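Side-chain contact in chloromuconate cycloisomerase (Rhodococcus opacus, PDB 4M0X), which belongs to the enolase superfamily, pairing an N-terminal capping domain with a TIM-barrel-like domain that carries a manganese ion: residues T175-V180 with P211-A216. Numbering follows the deposited sequence.
Sequences TDSRRV and PILADA
L213 reaches from helix 203-215 to the turn of helix 173-183 that runs from S177 to V180, and its two methyl branches divide the work. L213 CD1 lies against the hydroxyl of S177, 3.9 Å from S177 OG. L213 CD2 meets V180, three residues further along the helix, 4.0 Å from V180 CG1. L213 CD2 also rests against the backbone, 3.9 Å from S177 O, and the two methyls thus bridge S177 and V180 on one face of the helix. The side chains of V180 and L213 cross at about a right angle, branch against branch. With V180 CG1 anti to the backbone N (chi1 172°), this branch meets the leucine, while V180 CG2, beside the N, lies 4.0 Å above the guanidinium plane of R179, toward its rim. S177 OG offers the leucine a van der Waals surface only; its polar partner is A173 O, one turn back in its own helix. Behind this mixed face, R179 turns its NE/NH2 edge to D176, both nitrogens donating to the single oxygen OD1 in a salt bridge. R179 NE lies 3.0 Å from D176 OD1. The second carboxylate oxygen, D176 OD2, bonds to G169 N, tying the salt bridge to the loop before the helix. L181 extends the seam, touching I212, L213 and A216. This buried van der Waals packing joins two successive outer helices, which follow the adjacent parallel strands 163-167 and 192-196, as in the repeated beta-alpha units of the TIM-barrel domain of the enolase superfamily.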
loop_
_atom_site.group_PDB
_atom_site.type_symbol
_atom_site.label_atom_id
_atom_site.label_comp_id
_atom_site.label_asym_id
_atom_site.label_seq_id
_atom_site.Cartn_x
_atom_site.Cartn_y
_atom_site.Cartn_z
ATOM N N THR A 175 32.134 20.791 2.456
ATOM C CA THR A 175 33.489 20.881 1.957
ATOM C C THR A 175 33.654 19.878 0.815
ATOM O O THR A 175 34.102 20.247 -0.262
ATOM C CB THR A 175 34.565 20.680 3.074
ATOM O OG1 THR A 175 34.244 19.558 3.917
ATOM C CG2 THR A 175 34.678 21.916 3.954
ATOM N N ASP A 176 33.235 18.633 1.037
ATOM C CA ASP A 176 33.391 17.548 0.046
ATOM C C ASP A 176 32.816 17.861 -1.329
ATOM O O ASP A 176 33.427 17.540 -2.344
ATOM C CB ASP A 176 32.767 16.221 0.552
ATOM C CG ASP A 176 33.566 14.988 0.123
ATOM O OD1 ASP A 176 34.664 15.147 -0.469
ATOM O OD2 ASP A 176 33.108 13.858 0.383
ATOM N N SER A 177 31.635 18.473 -1.343
ATOM C CA SER A 177 30.906 18.751 -2.569
ATOM C C SER A 177 31.449 19.943 -3.282
ATOM O O SER A 177 31.377 20.016 -4.499
ATOM C CB SER A 177 29.439 18.994 -2.270
ATOM O OG SER A 177 28.884 17.840 -1.682
ATOM N N ARG A 178 31.973 20.897 -2.530
ATOM C CA ARG A 178 32.647 22.028 -3.150
ATOM C C ARG A 178 33.902 21.480 -3.863
ATOM O O ARG A 178 34.115 21.723 -5.049
ATOM C CB ARG A 178 32.982 23.090 -2.099
ATOM C CG ARG A 178 32.760 24.518 -2.566
ATOM C CD ARG A 178 33.828 24.992 -3.554
ATOM N NE ARG A 178 33.254 25.856 -4.588
ATOM C CZ ARG A 178 33.150 25.540 -5.880
ATOM N NH1 ARG A 178 33.602 24.378 -6.337
ATOM N NH2 ARG A 178 32.605 26.403 -6.729
ATOM N N ARG A 179 34.685 20.683 -3.142
ATOM C CA ARG A 179 35.835 20.010 -3.720
ATOM C C ARG A 179 35.476 19.327 -5.031
ATOM O O ARG A 179 36.179 19.470 -6.033
ATOM C CB ARG A 179 36.423 18.992 -2.734
ATOM C CG ARG A 179 37.566 18.155 -3.288
ATOM C CD ARG A 179 38.047 17.140 -2.269
ATOM N NE ARG A 179 37.062 16.086 -1.986
ATOM C CZ ARG A 179 36.959 14.933 -2.658
ATOM N NH1 ARG A 179 37.779 14.637 -3.673
ATOM N NH2 ARG A 179 36.041 14.048 -2.298
ATOM N N VAL A 180 34.376 18.589 -5.035
ATOM C CA VAL A 180 34.025 17.828 -6.229
ATOM C C VAL A 180 33.558 18.758 -7.337
ATOM O O VAL A 180 33.894 18.543 -8.509
ATOM C CB VAL A 180 33.018 16.708 -5.922
ATOM C CG1 VAL A 180 32.506 16.054 -7.189
ATOM C CG2 VAL A 180 33.696 15.675 -5.058
ATOM N N PRO A 211 21.429 17.243 -5.692
ATOM C CA PRO A 211 20.891 18.016 -6.832
ATOM C C PRO A 211 21.886 19.090 -7.290
ATOM O O PRO A 211 21.986 19.373 -8.502
ATOM C CB PRO A 211 19.658 18.703 -6.256
ATOM C CG PRO A 211 19.267 17.879 -5.082
ATOM C CD PRO A 211 20.559 17.358 -4.511
ATOM N N ILE A 212 22.648 19.631 -6.345
ATOM C CA ILE A 212 23.621 20.635 -6.678
ATOM C C ILE A 212 24.706 20.014 -7.554
ATOM O O ILE A 212 25.136 20.600 -8.578
ATOM C CB ILE A 212 24.173 21.358 -5.418
ATOM C CG1 ILE A 212 23.170 22.417 -4.942
ATOM C CG2 ILE A 212 25.502 22.046 -5.691
ATOM C CD1 ILE A 212 23.300 22.719 -3.467
ATOM N N LEU A 213 25.115 18.812 -7.180
ATOM C CA LEU A 213 26.084 18.081 -7.956
ATOM C C LEU A 213 25.506 17.560 -9.288
ATOM O O LEU A 213 26.214 17.446 -10.281
ATOM C CB LEU A 213 26.653 16.945 -7.115
ATOM C CG LEU A 213 27.527 17.264 -5.897
ATOM C CD1 LEU A 213 27.594 16.103 -4.890
ATOM C CD2 LEU A 213 28.915 17.590 -6.396
ATOM N N ALA A 214 24.222 17.248 -9.327
ATOM C CA ALA A 214 23.626 16.777 -10.582
ATOM C C ALA A 214 23.592 17.940 -11.562
ATOM O O ALA A 214 23.869 17.772 -12.752
ATOM C CB ALA A 214 22.237 16.198 -10.362
ATOM N N ASP A 215 23.268 19.125 -11.047
ATOM C CA ASP A 215 23.323 20.356 -11.838
ATOM C C ASP A 215 24.710 20.568 -12.455
ATOM O O ASP A 215 24.807 20.978 -13.597
ATOM C CB ASP A 215 22.909 21.560 -10.984
ATOM C CG ASP A 215 21.421 21.555 -10.644
ATOM O OD1 ASP A 215 20.672 20.673 -11.158
ATOM O OD2 ASP A 215 21.000 22.432 -9.848
ATOM N N ALA A 216 25.766 20.261 -11.701
ATOM C CA ALA A 216 27.151 20.404 -12.185
ATOM C C ALA A 216 27.689 19.237 -13.021
ATOM O O ALA A 216 28.853 19.234 -13.400
ATOM C CB ALA A 216 28.087 20.671 -11.018
#